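Local atomic coordinates of glycoside hydrolase family protein (Novosphingobium sp. PP1Y, PDB entry 6Q2F), a protein that probably hydrolyses terminal alpha-L-rhamnose units from rhamnosylated compounds, as an alpha-L-rhamnosidase with a sodium ion bound in the structure. Residues A[1048-1053]-A[1074-1079]; A[73-78]-A[124-129]. All coordinates share one frame; numbering follows the deposited sequence.

Interaction 1 of 2, residues A[1048-1053]-A[1074-1079]; sequences WLDLGR and PYRLDI
Trp-1048 has CG anti to its own carbonyl carbon (chi1 -64°), which swings the indole across the strand pair until one face meets Asp-1078 CB; Asp-1078 in turn has CG anti to the backbone N, setting its carboxylate with OD2 near Trp-1048 CZ2 and OD1 turned to the backbone N of Gly-1080. This is an antiparallel beta ladder in the galactose-binding-like domain, where strand 1076-1078 forms the outer strand of a four-stranded sheet and 1047-1055 is its inner neighbour. Asp-1078 CB lies 3.7 Å from the centroid of the six-membered ring of Trp-1048, a CH-pi contact. Beside it, Arg-1076 crosses the indole at about a right angle, its CG 3.4 Å from Trp-1048 CE3. The arginine chain then bends at chi3 (-66°) and carries its guanidinium to Asp-1050, whose OD2 meets it at the edge, 3.3 Å from Arg-1076 NH2. That salt bridge rests on weak hydrogen bonds from NE and NH2, and the carboxylate stands almost perpendicular to the guanidinium.

On the other face, Leu-1049 and Leu-1077 both meet Val-1060 of the facing sheet, Leu-1077 also Val-1067. Ile-1079, just past the strand, packs on Val-1062 and Val-1067, and its CG2 touches Leu-1049 CB at 3.8 Å. Leu-1049 and Leu-1077 form the hydrogen-bonded pair, Leu-1049 N to Leu-1077 O at 2.7 Å and Leu-1077 N to Leu-1049 O at 2.9 Å.

The pairing runs on through Asp-1050 and Arg-1076 to an almost straight bond from Leu-1051 N to the O of Tyr-1075, the centre of an inverse gamma turn. Asp-1050 OD1 closes an Asx turn by accepting from Gly-1052 N. A water donates to Gly-1052 O, weakly to Asp-1050 OD1, and accepts from Tyr-1075 N at 3.0 Å.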
# COMPACT_ATOMS: atom_id res chain seq x y z
N TRP A 1048 -4.10 -32.95 28.51
CA TRP A 1048 -3.62 -32.38 27.26
C TRP A 1048 -2.74 -33.38 26.53
O TRP A 1048 -1.99 -34.15 27.16
CB TRP A 1048 -2.85 -31.08 27.50
CG TRP A 1048 -3.70 -29.99 28.09
CD1 TRP A 1048 -3.99 -29.80 29.41
CD2 TRP A 1048 -4.39 -28.95 27.38
NE1 TRP A 1048 -4.81 -28.71 29.57
CE2 TRP A 1048 -5.07 -28.17 28.33
CE3 TRP A 1048 -4.50 -28.61 26.02
CZ2 TRP A 1048 -5.85 -27.06 27.98
CZ3 TRP A 1048 -5.28 -27.50 25.67
CH2 TRP A 1048 -5.94 -26.75 26.65
N LEU A 1049 -2.86 -33.40 25.21
CA LEU A 1049 -1.97 -34.14 24.33
C LEU A 1049 -1.00 -33.14 23.71
O LEU A 1049 -1.42 -32.24 22.97
CB LEU A 1049 -2.75 -34.86 23.24
CG LEU A 1049 -1.93 -35.68 22.24
CD1 LEU A 1049 -1.47 -36.96 22.89
CD2 LEU A 1049 -2.76 -35.99 21.01
N ASP A 1050 0.28 -33.27 24.03
CA ASP A 1050 1.30 -32.41 23.46
C ASP A 1050 2.05 -33.20 22.41
O ASP A 1050 2.61 -34.25 22.71
CB ASP A 1050 2.26 -31.88 24.53
CG ASP A 1050 3.13 -30.76 24.01
OD1 ASP A 1050 3.88 -31.00 23.05
OD2 ASP A 1050 3.05 -29.64 24.55
N LEU A 1051 2.06 -32.70 21.17
CA LEU A 1051 2.65 -33.43 20.05
C LEU A 1051 4.13 -33.17 19.85
O LEU A 1051 4.74 -33.81 18.99
CB LEU A 1051 1.92 -33.10 18.75
CG LEU A 1051 0.44 -33.41 18.69
CD1 LEU A 1051 -0.06 -33.05 17.31
CD2 LEU A 1051 0.19 -34.88 18.98
N GLY A 1052 4.72 -32.23 20.59
CA GLY A 1052 6.11 -31.90 20.33
C GLY A 1052 6.27 -31.24 18.97
O GLY A 1052 5.45 -30.42 18.56
N ARG A 1053 7.35 -31.59 18.27
CA ARG A 1053 7.58 -31.02 16.95
C ARG A 1053 6.66 -31.69 15.95
O ARG A 1053 6.53 -32.92 15.95
CB ARG A 1053 9.04 -31.20 16.55
CG ARG A 1053 10.03 -30.36 17.37
CD ARG A 1053 11.42 -30.46 16.77
NE ARG A 1053 12.43 -30.73 17.79
CZ ARG A 1053 13.40 -29.89 18.15
NH1 ARG A 1053 13.52 -28.71 17.55
NH2 ARG A 1053 14.26 -30.23 19.10
N PRO A 1074 2.93 -24.03 20.79
CA PRO A 1074 3.01 -25.46 21.09
C PRO A 1074 1.83 -26.27 20.55
O PRO A 1074 0.66 -25.88 20.70
CB PRO A 1074 3.05 -25.51 22.63
CG PRO A 1074 2.42 -24.25 23.08
CD PRO A 1074 2.55 -23.22 21.96
N TYR A 1075 2.15 -27.40 19.92
CA TYR A 1075 1.17 -28.29 19.31
C TYR A 1075 0.52 -29.09 20.42
O TYR A 1075 0.92 -30.21 20.73
CB TYR A 1075 1.83 -29.20 18.29
CG TYR A 1075 2.30 -28.49 17.05
CD1 TYR A 1075 3.57 -27.92 16.98
CD2 TYR A 1075 1.46 -28.37 15.96
CE1 TYR A 1075 4.00 -27.27 15.82
CE2 TYR A 1075 1.88 -27.73 14.80
CZ TYR A 1075 3.14 -27.20 14.73
OH TYR A 1075 3.52 -26.55 13.57
N ARG A 1076 -0.52 -28.52 21.03
CA ARG A 1076 -1.10 -29.11 22.21
C ARG A 1076 -2.61 -29.03 22.10
O ARG A 1076 -3.14 -27.98 21.73
CB ARG A 1076 -0.57 -28.40 23.46
CG ARG A 1076 -1.34 -28.61 24.73
CD ARG A 1076 -0.80 -27.67 25.79
NE ARG A 1076 0.57 -28.01 26.15
CZ ARG A 1076 1.00 -28.21 27.40
NH1 ARG A 1076 0.17 -28.08 28.43
NH2 ARG A 1076 2.27 -28.53 27.61
N LEU A 1077 -3.30 -30.12 22.42
CA LEU A 1077 -4.75 -30.17 22.34
C LEU A 1077 -5.33 -30.76 23.62
O LEU A 1077 -4.74 -31.67 24.22
CB LEU A 1077 -5.21 -31.01 21.14
CG LEU A 1077 -4.83 -30.46 19.78
CD1 LEU A 1077 -5.26 -31.41 18.70
CD2 LEU A 1077 -5.49 -29.09 19.59
N ASP A 1078 -6.50 -30.27 24.00
CA ASP A 1078 -7.21 -30.73 25.19
C ASP A 1078 -8.03 -31.97 24.84
O ASP A 1078 -9.03 -31.88 24.12
CB ASP A 1078 -8.11 -29.61 25.71
CG ASP A 1078 -8.79 -29.96 27.04
OD1 ASP A 1078 -8.96 -31.17 27.34
OD2 ASP A 1078 -9.15 -29.02 27.77
N ILE A 1079 -7.63 -33.13 25.35
CA ILE A 1079 -8.32 -34.37 25.05
C ILE A 1079 -9.13 -34.91 26.22
O ILE A 1079 -9.81 -35.93 26.08
CB ILE A 1079 -7.35 -35.45 24.53
CG1 ILE A 1079 -6.38 -35.89 25.62
CG2 ILE A 1079 -6.56 -34.90 23.35
CD1 ILE A 1079 -5.61 -37.17 25.24
O HOH W 1 4.72 -28.70 20.76

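Interaction 2 of 2, residues A[73-78]-A[124-129]; sequences KDLEWM and LDLELA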
# COMPACT_ATOMS: atom_id res chain seq x y z
N LYS A 73 -15.20 -26.86 -8.14
CA LYS A 73 -14.36 -27.50 -7.13
C LYS A 73 -13.58 -26.47 -6.32
O LYS A 73 -13.38 -26.64 -5.12
CB LYS A 73 -13.42 -28.51 -7.78
CG LYS A 73 -14.15 -29.70 -8.40
CD LYS A 73 -13.26 -30.41 -9.43
CE LYS A 73 -13.89 -31.71 -9.91
NZ LYS A 73 -13.01 -32.38 -10.93
N ASP A 74 -13.11 -25.39 -6.97
CA ASP A 74 -12.52 -24.28 -6.22
C ASP A 74 -13.50 -23.74 -5.19
O ASP A 74 -13.15 -23.58 -4.01
CB ASP A 74 -12.13 -23.14 -7.16
CG ASP A 74 -10.87 -23.43 -7.95
OD1 ASP A 74 -10.25 -24.50 -7.75
OD2 ASP A 74 -10.49 -22.56 -8.76
N LEU A 75 -14.72 -23.40 -5.62
CA LEU A 75 -15.62 -22.71 -4.70
C LEU A 75 -16.17 -23.67 -3.65
O LEU A 75 -16.44 -23.26 -2.52
CB LEU A 75 -16.73 -22.02 -5.47
CG LEU A 75 -16.41 -20.58 -5.93
CD1 LEU A 75 -15.19 -20.53 -6.84
CD2 LEU A 75 -17.62 -19.95 -6.61
N GLU A 76 -16.31 -24.95 -3.99
CA GLU A 76 -16.70 -25.93 -2.98
C GLU A 76 -15.58 -26.13 -1.96
O GLU A 76 -15.85 -26.34 -0.77
CB GLU A 76 -17.08 -27.27 -3.62
CG GLU A 76 -18.41 -27.23 -4.40
CD GLU A 76 -18.63 -28.49 -5.21
OE1 GLU A 76 -19.80 -28.80 -5.51
OE2 GLU A 76 -17.64 -29.16 -5.54
N TRP A 77 -14.31 -26.09 -2.40
CA TRP A 77 -13.20 -26.15 -1.45
C TRP A 77 -13.25 -24.97 -0.48
O TRP A 77 -13.08 -25.14 0.73
CB TRP A 77 -11.86 -26.18 -2.18
CG TRP A 77 -10.71 -26.01 -1.22
CD1 TRP A 77 -10.26 -26.93 -0.31
CD2 TRP A 77 -9.90 -24.84 -1.03
NE1 TRP A 77 -9.22 -26.40 0.42
CE2 TRP A 77 -8.97 -25.13 -0.00
CE3 TRP A 77 -9.86 -23.59 -1.63
CZ2 TRP A 77 -8.02 -24.20 0.43
CZ3 TRP A 77 -8.92 -22.67 -1.20
CH2 TRP A 77 -8.01 -22.97 -0.19
N MSE A 78 -13.51 -23.77 -0.99
CA MSE A 78 -13.55 -22.55 -0.19
C MSE A 78 -14.62 -22.63 0.87
O MSE A 78 -14.42 -22.16 1.99
CB MSE A 78 -13.80 -21.33 -1.08
CG MSE A 78 -12.63 -20.94 -1.96
SE MSE A 78 -13.11 -19.46 -3.20
CE MSE A 78 -11.55 -19.51 -4.36
N LEU A 124 -23.38 -20.71 -3.19
CA LEU A 124 -22.55 -21.10 -2.06
C LEU A 124 -22.39 -20.00 -1.02
O LEU A 124 -21.70 -20.21 -0.01
CB LEU A 124 -21.17 -21.53 -2.58
CG LEU A 124 -21.23 -22.82 -3.38
CD1 LEU A 124 -19.88 -23.19 -3.99
CD2 LEU A 124 -21.73 -23.95 -2.48
N ASP A 125 -23.01 -18.84 -1.22
CA ASP A 125 -22.95 -17.73 -0.27
C ASP A 125 -21.51 -17.25 -0.06
O ASP A 125 -21.04 -17.07 1.06
CB ASP A 125 -23.61 -18.10 1.07
CG ASP A 125 -23.81 -16.89 1.96
OD1 ASP A 125 -23.64 -15.76 1.45
OD2 ASP A 125 -24.11 -17.06 3.16
N LEU A 126 -20.82 -17.03 -1.19
CA LEU A 126 -19.50 -16.43 -1.22
C LEU A 126 -19.61 -15.05 -1.87
O LEU A 126 -20.21 -14.92 -2.94
CB LEU A 126 -18.51 -17.31 -2.01
CG LEU A 126 -18.30 -18.68 -1.40
CD1 LEU A 126 -17.58 -19.65 -2.35
CD2 LEU A 126 -17.54 -18.52 -0.10
N GLU A 127 -19.04 -14.04 -1.23
CA GLU A 127 -19.01 -12.70 -1.80
C GLU A 127 -18.02 -12.66 -2.96
O GLU A 127 -16.81 -12.84 -2.76
CB GLU A 127 -18.61 -11.68 -0.74
CG GLU A 127 -18.26 -10.31 -1.32
CD GLU A 127 -17.67 -9.37 -0.29
OE1 GLU A 127 -18.43 -8.60 0.33
OE2 GLU A 127 -16.44 -9.41 -0.11
N LEU A 128 -18.51 -12.39 -4.17
CA LEU A 128 -17.65 -12.37 -5.36
C LEU A 128 -17.33 -10.93 -5.73
O LEU A 128 -18.23 -10.09 -5.83
CB LEU A 128 -18.32 -13.09 -6.53
CG LEU A 128 -17.62 -12.96 -7.88
CD1 LEU A 128 -16.20 -13.50 -7.81
CD2 LEU A 128 -18.40 -13.70 -8.96
N ALA A 129 -16.04 -10.64 -5.92
CA ALA A 129 -15.59 -9.34 -6.39
C ALA A 129 -14.83 -9.48 -7.71
O ALA A 129 -14.27 -10.53 -8.03
CB ALA A 129 -14.67 -8.67 -5.36
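Leu-75 on helix 68-81 meets Leu-124 and Leu-126 where helix 108-124 turns into strand 127-131. The contact belongs to a (beta/alpha)8 (TIM-type) barrel, and it packs neighbouring beta-alpha units together. Asp-125 makes the turn: its positive phi ends the helix in a Schellman motif, with Leu-124 before the bend and Leu-126 after it both directed at helix 68-81.

The tight part centres on Leu-75. Leu-124 CD1 comes to 3.7 Å from Leu-75 CB, and Leu-126 CD1 fits against Leu-75 CG at 3.9 Å. The same Leu-126 methyl CD1 rests 3.8 Å from the backbone O of Leu-75. Leu-124 and Leu-126 both hold CG anti to the carbonyl carbon (chi1 -68° in Leu-124), extending a methyl toward the helix. Leu-86 of strand 85-91 adds to this apolar core, touching Leu-75, Leu-126 and the selenomethionine Met-78. Met-78 makes a looser contact within the core, its CB 4.3 Å from Leu-126 CD1, before its chain leads off toward Val-57 and Trp-59.

Packing slackens on the more open side, where Leu-124 and Glu-76 are partly exposed. Glu-76 directs its CB away from the leucine; of its side chain, CG comes nearest, 4.3 Å from Leu-124 CD1.

Interactions 1 and 2 lie in different parts of the chain: segments 1048-1053 and 1074-1079 pair within the galactose-binding-like domain near the C-terminus, whereas 73-78 and 124-129 pack in the alpha-L-rhamnosidase region. Their centres are 32 Å apart and their nearest atoms about 18 Å apart, so neither touches the other. Both segments of interaction 2 come earlier in the chain than those of interaction 1. Strand 127-131, which follows the turn of interaction 2, pairs with strand 497-502, and just beyond that strand Asp-503 and Ser-504 join Glu-583, Glu-586 and Glu-644 in binding sodium. Interaction 2 and the sodium site thus belong to the same barrel, while interaction 1 belongs to a separate beta domain.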